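Local coordinates for protein catalase (Exiguobacterium oxidotolerans, PDB 2J2M) that catalyses, as a haem catalase assembled from four chains, the breakdown of hydrogen peroxide to water and oxygen, at residues 188-191 / 192-195; 224-227 / 228-232; 442-445 / 446-450. One frame throughout, in Å; residues are numbered along the deposited sequence.

Interaction 1. Residues 188-191 / 192-195; sequences ASYR and KMRG
S189 and K192 close a beta turn, with type I angles at Y190 and R191, in the loop that runs from helix 174-180 to strand 195-196 of the catalase fold. The K192 N-H reaches S189 O at 3.0 Å. Two pairs of neighbouring side chains leave the turn. R191 has CG tucked between its backbone N and carbonyl carbon (chi1 67°) and its chain bends at chi3, while K192 runs extended beside it; the two side chains run side by side in the same direction, bringing R191 NH1 and K192 NZ to 4.5 Å. R191 is held by salt bridges to D245 and D254, which probably offset the nearby lysine charge, and S189 OG also bonds to D245. On the other pair, Y190 sends its OH to E105, and its ring lies beside the M193 chain, both touching F94 of strand 87-95. M193, its side chain about 8 Å from a bound haem, has its thioether chain extended after a chi1 of 80°. That torsion brings M193 CG to 3.3 Å from Y190 O and leaves the methyl CE obliquely beside the ring, 4.2 Å from Y190 CD1.

Interaction 2. Residues 224-227 / 228-232; sequences HNLS and ADEAT
S227 and E230 form a capping box at the start of helix 228-237, each gripping the other's backbone N-H. S227, the N-cap residue, has OG placed between its own N and carbonyl carbon (chi1 77°), where it accepts from E230 N at 3.2 Å. In return E230 stretches its chain back past the serine, with CG beside the backbone N and the rest extended, and OE2 takes the S227 N-H at 3.1 Å in a nearly straight bond of 166°. The donor meets this carboxylate from above its plane rather than within it. A third bond, A231 N to S227 O at 3.0 Å, is the first i to i+4 bond of the helix. The next carbonyl, A228 O, receives two donors from T232, the backbone N and OG1, which arrive on opposite faces of its carbonyl plane.

Apolar contact is modest: L226 CB lies 4.0 Å from E230 CB and 4.4 Å from A231 CB, so the loop side chain rests on the first turn. Electrostatics probably help as well, since the carboxylates of D229 and E230 sit at the positive end of the helix. Replacing S227 by alanine removes OG, which would probably leave the E230 N-H without its side-chain acceptor and weaken the start of the helix.

The cap stands at the surface, where the loop after strand 210-219 enters helix 228-237; L226 packs on A188 and A231 on I186, both in the loop after helix 174-180, and T232 packs on G236 of a second subunit.

Interaction 3. Residues 442-445 / 446-450; sequences NLVN and DLQQV
Backbone N-H groups of D446, L447 and Q448 bond in turn to the carbonyls of N442, L443 and V444, four residues earlier, the L447 N to L443 O bond being the shortest at 2.7 Å, after which Q449 N turns to D446 O and V450 N to L447 O in a type I beta turn. The N445 carbonyl, which a continuing helix would give to Q449 N, is taken by the Q449 side chain instead. With CG beside its backbone N (chi1 -70°), Q449 swings NE2 back to N445 O at 2.9 Å in an almost straight bond of 171°. The acceptor lies in the plane of the Q449 amide, whereas the donor is tilted from the plane of the carbonyl. The N445 amide is turned 55° against that of Q449, and its OD1 stays 3.8 Å from NE2.

This is the closing turn of helix 433-447, in the helical C-terminal domain that catalases carry beyond the beta-barrel. V444 directs CG1 anti to its backbone N, into van der Waals contact with Q448 NE2 at 3.5 Å. L443 and L447 form an apolar strip, L443 CB lying 4.3 Å from L447 CD1, and both leucines continue onto W164 of helix 160-169; L443 also meets F463 and L447 meets A459 of helix 453-466. D446 is buried, and its OD1 accepts from both Y163 OH and W164 NE1, so the carboxylate has two donors from helix 160-169. N442, one turn earlier, gives ND2 to F181 O and D183 OD1.

How the interactions relate
Along the chain the three contacts come in order, each complete before the next begins. Interactions 1 and 2, with centres about 13 Å apart, both belong to the main catalase part of the chain and meet directly: A188 N with H224 O and K192 O with H224 N probably form hydrogen bonds, and A188 CB packs on L226 CD2. The turn before strand 195-196 is thus tied to the loop that enters helix 228-237. Interaction 3 belongs to the C-terminal helices; it lies about 16 Å from interaction 2, centre to centre, touching it only lightly, A228 CB to N442 OD1 at 4.2 Å. From interaction 1 it is about 25 Å away between centres, without contact. The series thus passes from near the haem outwards to the helical domain.

Interaction 1. Residues 188-191 / 192-195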
ATOM      1  N   ALA A 188       0.934 -31.256 -21.076  1.00 11.97           N
ATOM      2  CA  ALA A 188       1.922 -32.051 -20.341  1.00 12.82           C
ATOM      3  C   ALA A 188       3.039 -31.166 -19.784  1.00 13.35           C
ATOM      4  O   ALA A 188       3.668 -31.484 -18.755  1.00 12.93           O
ATOM      5  CB  ALA A 188       2.510 -33.174 -21.240  1.00 12.42           C
ATOM      6  N   SER A 189       3.317 -30.086 -20.512  1.00 13.36           N
ATOM      7  CA  SER A 189       4.051 -28.972 -19.949  1.00 13.67           C
ATOM      8  C   SER A 189       3.966 -27.708 -20.801  1.00 13.16           C
ATOM      9  O   SER A 189       3.437 -27.695 -21.932  1.00 12.59           O
ATOM     10  CB  SER A 189       5.510 -29.335 -19.656  1.00 13.81           C
ATOM     11  OG  SER A 189       6.150 -29.741 -20.833  1.00 16.15           O
ATOM     12  N   TYR A 190       4.504 -26.648 -20.208  1.00 12.38           N
ATOM     13  CA  TYR A 190       4.633 -25.354 -20.841  1.00 12.16           C
ATOM     14  C   TYR A 190       5.337 -25.394 -22.201  1.00 12.48           C
ATOM     15  O   TYR A 190       4.954 -24.650 -23.112  1.00 12.97           O
ATOM     16  CB  TYR A 190       5.331 -24.400 -19.871  1.00 11.15           C
ATOM     17  CG  TYR A 190       4.539 -24.165 -18.588  1.00 10.30           C
ATOM     18  CD1 TYR A 190       3.160 -24.048 -18.611  1.00  8.40           C
ATOM     19  CD2 TYR A 190       5.185 -24.048 -17.353  1.00 11.02           C
ATOM     20  CE1 TYR A 190       2.432 -23.828 -17.431  1.00 10.09           C
ATOM     21  CE2 TYR A 190       4.464 -23.823 -16.175  1.00 10.70           C
ATOM     22  CZ  TYR A 190       3.087 -23.708 -16.228  1.00  9.46           C
ATOM     23  OH  TYR A 190       2.372 -23.482 -15.087  1.00  7.53           O
ATOM     24  N   ARG A 191       6.337 -26.270 -22.345  1.00 12.45           N
ATOM     25  CA  ARG A 191       7.126 -26.339 -23.571  1.00 13.14           C
ATOM     26  C   ARG A 191       6.435 -27.203 -24.630  1.00 13.20           C
ATOM     27  O   ARG A 191       6.817 -27.200 -25.818  1.00 12.99           O
ATOM     28  CB  ARG A 191       8.557 -26.814 -23.285  1.00 13.41           C
ATOM     29  CG  ARG A 191       8.671 -28.240 -22.805  1.00 16.03           C
ATOM     30  CD  ARG A 191       9.958 -28.476 -22.000  1.00 17.17           C
ATOM     31  NE  ARG A 191      10.986 -29.020 -22.860  1.00 19.61           N
ATOM     32  CZ  ARG A 191      11.310 -30.306 -22.943  1.00 20.15           C
ATOM     33  NH1 ARG A 191      10.725 -31.211 -22.170  1.00 18.10           N
ATOM     34  NH2 ARG A 191      12.267 -30.673 -23.785  1.00 20.79           N
ATOM     35  N   LYS A 192       5.397 -27.921 -24.205  1.00 12.68           N
ATOM     36  CA  LYS A 192       4.658 -28.785 -25.119  1.00 12.22           C
ATOM     37  C   LYS A 192       3.235 -28.298 -25.372  1.00 11.40           C
ATOM     38  O   LYS A 192       2.293 -29.086 -25.401  1.00 11.62           O
ATOM     39  CB  LYS A 192       4.672 -30.217 -24.609  1.00 12.40           C
ATOM     40  CG  LYS A 192       6.079 -30.760 -24.481  1.00 13.96           C
ATOM     41  CD  LYS A 192       6.100 -32.257 -24.244  1.00 17.20           C
ATOM     42  CE  LYS A 192       7.542 -32.702 -23.984  1.00 19.29           C
ATOM     43  NZ  LYS A 192       7.566 -34.129 -23.582  1.00 21.27           N
ATOM     44  N   MET A 193       3.102 -26.995 -25.569  1.00 10.46           N
ATOM     45  CA  MET A 193       1.819 -26.364 -25.834  1.00  9.96           C
ATOM     46  C   MET A 193       1.977 -25.237 -26.841  1.00  9.70           C
ATOM     47  O   MET A 193       3.072 -24.690 -27.040  1.00 10.06           O
ATOM     48  CB  MET A 193       1.222 -25.796 -24.544  1.00  9.69           C
ATOM     49  CG  MET A 193       1.801 -24.450 -24.125  1.00  8.60           C
ATOM     50  SD  MET A 193       1.223 -24.006 -22.487  1.00  9.48           S
ATOM     51  CE  MET A 193       2.003 -22.374 -22.281  1.00  4.24           C
ATOM     52  N   ARG A 194       0.861 -24.881 -27.459  1.00  9.16           N
ATOM     53  CA  ARG A 194       0.832 -23.808 -28.441  1.00  8.58           C
ATOM     54  C   ARG A 194       0.468 -22.486 -27.768  1.00  8.52           C
ATOM     55  O   ARG A 194       0.218 -22.442 -26.542  1.00  7.91           O
ATOM     56  CB  ARG A 194      -0.160 -24.162 -29.574  1.00  9.04           C
ATOM     57  CG  ARG A 194      -1.519 -24.704 -29.089  1.00  9.16           C
ATOM     58  CD  ARG A 194      -2.639 -24.350 -30.047  1.00  9.46           C
ATOM     59  NE  ARG A 194      -3.867 -25.093 -29.732  1.00  8.36           N
ATOM     60  CZ  ARG A 194      -4.990 -25.054 -30.454  1.00  7.18           C
ATOM     61  NH1 ARG A 194      -6.038 -25.794 -30.080  1.00  3.60           N
ATOM     62  NH2 ARG A 194      -5.064 -24.286 -31.551  1.00  4.81           N
ATOM     63  N   GLY A 195       0.456 -21.410 -28.568  1.00  8.26           N
ATOM     64  CA  GLY A 195       0.028 -20.086 -28.110  1.00  7.61           C
ATOM     65  C   GLY A 195      -0.923 -19.469 -29.118  1.00  8.18           C
ATOM     66  O   GLY A 195      -0.854 -19.793 -30.313  1.00  8.18           O
TER

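Interaction 2. Residues 224-227 / 228-232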
ATOM      1  N   HIS A 224       1.623 -31.661 -26.563  1.00 13.91           N
ATOM      2  CA  HIS A 224       1.417 -32.911 -25.838  1.00 14.34           C
ATOM      3  C   HIS A 224       0.555 -32.690 -24.586  1.00 14.11           C
ATOM      4  O   HIS A 224       0.824 -31.804 -23.788  1.00 15.01           O
ATOM      5  CB  HIS A 224       2.759 -33.565 -25.496  1.00 14.22           C
ATOM      6  CG  HIS A 224       3.564 -33.957 -26.701  1.00 16.15           C
ATOM      7  ND1 HIS A 224       3.384 -35.157 -27.362  1.00 17.04           N
ATOM      8  CD2 HIS A 224       4.553 -33.306 -27.363  1.00 16.43           C
ATOM      9  CE1 HIS A 224       4.227 -35.226 -28.380  1.00 17.75           C
ATOM     10  NE2 HIS A 224       4.953 -34.119 -28.397  1.00 17.96           N
ATOM     11  N   ASN A 225      -0.489 -33.491 -24.434  1.00 13.84           N
ATOM     12  CA  ASN A 225      -1.463 -33.305 -23.372  1.00 13.46           C
ATOM     13  C   ASN A 225      -1.490 -34.486 -22.411  1.00 13.64           C
ATOM     14  O   ASN A 225      -0.913 -35.543 -22.696  1.00 13.38           O
ATOM     15  CB  ASN A 225      -2.859 -33.121 -23.973  1.00 12.85           C
ATOM     16  CG  ASN A 225      -2.902 -32.049 -25.064  1.00 13.65           C
ATOM     17  OD1 ASN A 225      -3.357 -32.311 -26.190  1.00 13.20           O
ATOM     18  ND2 ASN A 225      -2.434 -30.839 -24.738  1.00 10.28           N
ATOM     19  N   LEU A 226      -2.181 -34.311 -21.282  1.00 13.42           N
ATOM     20  CA  LEU A 226      -2.402 -35.402 -20.342  1.00 13.36           C
ATOM     21  C   LEU A 226      -3.885 -35.725 -20.301  1.00 13.72           C
ATOM     22  O   LEU A 226      -4.714 -34.809 -20.329  1.00 14.34           O
ATOM     23  CB  LEU A 226      -1.912 -35.023 -18.938  1.00 12.87           C
ATOM     24  CG  LEU A 226      -0.448 -34.570 -18.825  1.00 12.96           C
ATOM     25  CD1 LEU A 226      -0.096 -34.109 -17.406  1.00 10.83           C
ATOM     26  CD2 LEU A 226       0.514 -35.674 -19.327  1.00 12.77           C
ATOM     27  N   SER A 227      -4.223 -37.014 -20.245  1.00 13.30           N
ATOM     28  CA  SER A 227      -5.599 -37.435 -19.955  1.00 13.74           C
ATOM     29  C   SER A 227      -5.866 -37.141 -18.478  1.00 13.39           C
ATOM     30  O   SER A 227      -4.920 -36.877 -17.733  1.00 13.83           O
ATOM     31  CB  SER A 227      -5.743 -38.940 -20.192  1.00 13.71           C
ATOM     32  OG  SER A 227      -5.162 -39.613 -19.091  1.00 14.78           O
ATOM     33  N   ALA A 228      -7.123 -37.195 -18.045  1.00 12.89           N
ATOM     34  CA  ALA A 228      -7.449 -36.986 -16.622  1.00 13.36           C
ATOM     35  C   ALA A 228      -6.673 -37.910 -15.658  1.00 13.65           C
ATOM     36  O   ALA A 228      -6.195 -37.448 -14.622  1.00 13.79           O
ATOM     37  CB  ALA A 228      -8.970 -37.059 -16.364  1.00 12.15           C
ATOM     38  N   ASP A 229      -6.536 -39.190 -16.005  1.00 14.40           N
ATOM     39  CA  ASP A 229      -5.851 -40.155 -15.147  1.00 15.39           C
ATOM     40  C   ASP A 229      -4.351 -39.954 -15.116  1.00 15.54           C
ATOM     41  O   ASP A 229      -3.725 -40.223 -14.086  1.00 15.50           O
ATOM     42  CB  ASP A 229      -6.135 -41.594 -15.584  1.00 16.23           C
ATOM     43  CG  ASP A 229      -7.591 -41.997 -15.404  1.00 18.69           C
ATOM     44  OD1 ASP A 229      -7.967 -43.030 -16.009  1.00 21.89           O
ATOM     45  OD2 ASP A 229      -8.349 -41.305 -14.673  1.00 18.57           O
ATOM     46  N   GLU A 230      -3.776 -39.528 -16.247  1.00 15.55           N
ATOM     47  CA  GLU A 230      -2.361 -39.151 -16.318  1.00 16.43           C
ATOM     48  C   GLU A 230      -2.092 -37.937 -15.426  1.00 15.91           C
ATOM     49  O   GLU A 230      -1.116 -37.919 -14.664  1.00 15.60           O
ATOM     50  CB  GLU A 230      -1.928 -38.872 -17.762  1.00 16.35           C
ATOM     51  CG  GLU A 230      -1.661 -40.151 -18.583  1.00 19.11           C
ATOM     52  CD  GLU A 230      -1.585 -39.941 -20.112  1.00 19.97           C
ATOM     53  OE1 GLU A 230      -1.388 -40.943 -20.836  1.00 24.04           O
ATOM     54  OE2 GLU A 230      -1.727 -38.802 -20.607  1.00 23.98           O
ATOM     55  N   ALA A 231      -2.984 -36.950 -15.502  1.00 15.37           N
ATOM     56  CA  ALA A 231      -2.892 -35.738 -14.692  1.00 15.45           C
ATOM     57  C   ALA A 231      -2.921 -36.045 -13.181  1.00 15.65           C
ATOM     58  O   ALA A 231      -2.146 -35.475 -12.417  1.00 15.02           O
ATOM     59  CB  ALA A 231      -3.994 -34.757 -15.074  1.00 14.67           C
ATOM     60  N   THR A 232      -3.804 -36.954 -12.776  1.00 15.89           N
ATOM     61  CA  THR A 232      -3.902 -37.414 -11.400  1.00 17.04           C
ATOM     62  C   THR A 232      -2.616 -38.115 -10.951  1.00 17.36           C
ATOM     63  O   THR A 232      -2.115 -37.866  -9.855  1.00 17.72           O
ATOM     64  CB  THR A 232      -5.111 -38.376 -11.247  1.00 17.35           C
ATOM     65  OG1 THR A 232      -6.322 -37.642 -11.459  1.00 19.21           O
ATOM     66  CG2 THR A 232      -5.152 -39.019  -9.862  1.00 17.77           C
TER

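Interaction 3. Residues 442-445 / 446-450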
ATOM      1  N   ASN A 442     -14.517 -36.267 -20.332  1.00 15.08           N
ATOM      2  CA  ASN A 442     -14.228 -35.113 -19.460  1.00 14.71           C
ATOM      3  C   ASN A 442     -15.476 -34.287 -19.102  1.00 13.84           C
ATOM      4  O   ASN A 442     -15.671 -33.917 -17.949  1.00 12.96           O
ATOM      5  CB  ASN A 442     -13.150 -34.203 -20.081  1.00 14.86           C
ATOM      6  CG  ASN A 442     -11.819 -34.908 -20.282  1.00 15.27           C
ATOM      7  OD1 ASN A 442     -11.443 -35.785 -19.510  1.00 15.75           O
ATOM      8  ND2 ASN A 442     -11.095 -34.516 -21.330  1.00 15.48           N
ATOM      9  N   LEU A 443     -16.314 -34.017 -20.102  1.00 13.68           N
ATOM     10  CA  LEU A 443     -17.608 -33.347 -19.891  1.00 13.86           C
ATOM     11  C   LEU A 443     -18.524 -34.116 -18.947  1.00 13.83           C
ATOM     12  O   LEU A 443     -19.136 -33.541 -18.037  1.00 14.14           O
ATOM     13  CB  LEU A 443     -18.345 -33.112 -21.215  1.00 13.23           C
ATOM     14  CG  LEU A 443     -17.850 -31.956 -22.073  1.00 13.13           C
ATOM     15  CD1 LEU A 443     -18.600 -31.966 -23.407  1.00 14.18           C
ATOM     16  CD2 LEU A 443     -18.034 -30.625 -21.341  1.00 11.05           C
ATOM     17  N   VAL A 444     -18.618 -35.414 -19.175  1.00 13.47           N
ATOM     18  CA  VAL A 444     -19.453 -36.247 -18.339  1.00 14.01           C
ATOM     19  C   VAL A 444     -18.943 -36.202 -16.890  1.00 14.53           C
ATOM     20  O   VAL A 444     -19.700 -35.822 -15.986  1.00 14.77           O
ATOM     21  CB  VAL A 444     -19.619 -37.701 -18.940  1.00 14.13           C
ATOM     22  CG1 VAL A 444     -20.229 -38.635 -17.928  1.00 13.54           C
ATOM     23  CG2 VAL A 444     -20.487 -37.644 -20.204  1.00 11.99           C
ATOM     24  N   ASN A 445     -17.671 -36.546 -16.686  1.00 14.74           N
ATOM     25  CA  ASN A 445     -17.024 -36.426 -15.367  1.00 16.10           C
ATOM     26  C   ASN A 445     -17.248 -35.094 -14.658  1.00 15.80           C
ATOM     27  O   ASN A 445     -17.360 -35.056 -13.436  1.00 16.04           O
ATOM     28  CB  ASN A 445     -15.515 -36.658 -15.463  1.00 16.60           C
ATOM     29  CG  ASN A 445     -14.814 -36.448 -14.126  1.00 20.74           C
ATOM     30  OD1 ASN A 445     -14.118 -35.437 -13.915  1.00 23.60           O
ATOM     31  ND2 ASN A 445     -15.019 -37.392 -13.192  1.00 22.82           N
ATOM     32  N   ASP A 446     -17.282 -34.008 -15.431  1.00 15.63           N
ATOM     33  CA  ASP A 446     -17.501 -32.681 -14.882  1.00 15.17           C
ATOM     34  C   ASP A 446     -18.981 -32.403 -14.609  1.00 15.08           C
ATOM     35  O   ASP A 446     -19.342 -31.804 -13.571  1.00 14.76           O
ATOM     36  CB  ASP A 446     -16.929 -31.620 -15.821  1.00 15.27           C
ATOM     37  CG  ASP A 446     -16.160 -30.548 -15.075  1.00 15.59           C
ATOM     38  OD1 ASP A 446     -16.651 -29.412 -14.948  1.00 16.09           O
ATOM     39  OD2 ASP A 446     -15.072 -30.862 -14.573  1.00 16.02           O
ATOM     40  N   LEU A 447     -19.849 -32.838 -15.529  1.00 14.67           N
ATOM     41  CA  LEU A 447     -21.286 -32.592 -15.346  1.00 14.28           C
ATOM     42  C   LEU A 447     -21.912 -33.481 -14.280  1.00 14.18           C
ATOM     43  O   LEU A 447     -22.937 -33.123 -13.709  1.00 14.59           O
ATOM     44  CB  LEU A 447     -22.052 -32.627 -16.676  1.00 13.71           C
ATOM     45  CG  LEU A 447     -21.696 -31.457 -17.614  1.00 12.98           C
ATOM     46  CD1 LEU A 447     -21.906 -31.821 -19.107  1.00 11.27           C
ATOM     47  CD2 LEU A 447     -22.437 -30.175 -17.224  1.00  7.85           C
ATOM     48  N   GLN A 448     -21.280 -34.616 -13.993  1.00 14.82           N
ATOM     49  CA  GLN A 448     -21.708 -35.501 -12.893  1.00 16.00           C
ATOM     50  C   GLN A 448     -21.583 -34.806 -11.542  1.00 15.72           C
ATOM     51  O   GLN A 448     -22.209 -35.239 -10.568  1.00 16.19           O
ATOM     52  CB  GLN A 448     -20.910 -36.813 -12.877  1.00 15.29           C
ATOM     53  CG  GLN A 448     -21.550 -37.923 -13.704  1.00 17.75           C
ATOM     54  CD  GLN A 448     -20.604 -39.077 -14.038  1.00 18.99           C
ATOM     55  OE1 GLN A 448     -19.429 -39.100 -13.619  1.00 22.34           O
ATOM     56  NE2 GLN A 448     -21.113 -40.044 -14.805  1.00 20.55           N
ATOM     57  N   GLN A 449     -20.778 -33.734 -11.496  1.00 15.13           N
ATOM     58  CA  GLN A 449     -20.537 -32.969 -10.269  1.00 14.39           C
ATOM     59  C   GLN A 449     -21.467 -31.763 -10.085  1.00 13.97           C
ATOM     60  O   GLN A 449     -21.437 -31.123  -9.030  1.00 13.83           O
ATOM     61  CB  GLN A 449     -19.081 -32.502 -10.221  1.00 14.65           C
ATOM     62  CG  GLN A 449     -18.067 -33.599 -10.002  1.00 15.48           C
ATOM     63  CD  GLN A 449     -16.641 -33.098 -10.218  1.00 19.47           C
ATOM     64  OE1 GLN A 449     -16.035 -32.444  -9.340  1.00 18.65           O
ATOM     65  NE2 GLN A 449     -16.096 -33.400 -11.394  1.00 18.52           N
ATOM     66  N   VAL A 450     -22.262 -31.443 -11.109  1.00 13.32           N
ATOM     67  CA  VAL A 450     -23.291 -30.399 -11.027  1.00 13.12           C
ATOM     68  C   VAL A 450     -24.490 -30.952 -10.228  1.00 13.63           C
ATOM     69  O   VAL A 450     -24.848 -32.119 -10.389  1.00 13.65           O
ATOM     70  CB  VAL A 450     -23.727 -29.851 -12.449  1.00 13.02           C
ATOM     71  CG1 VAL A 450     -24.819 -28.774 -12.334  1.00 10.53           C
ATOM     72  CG2 VAL A 450     -22.532 -29.277 -13.228  1.00 11.84           C
TER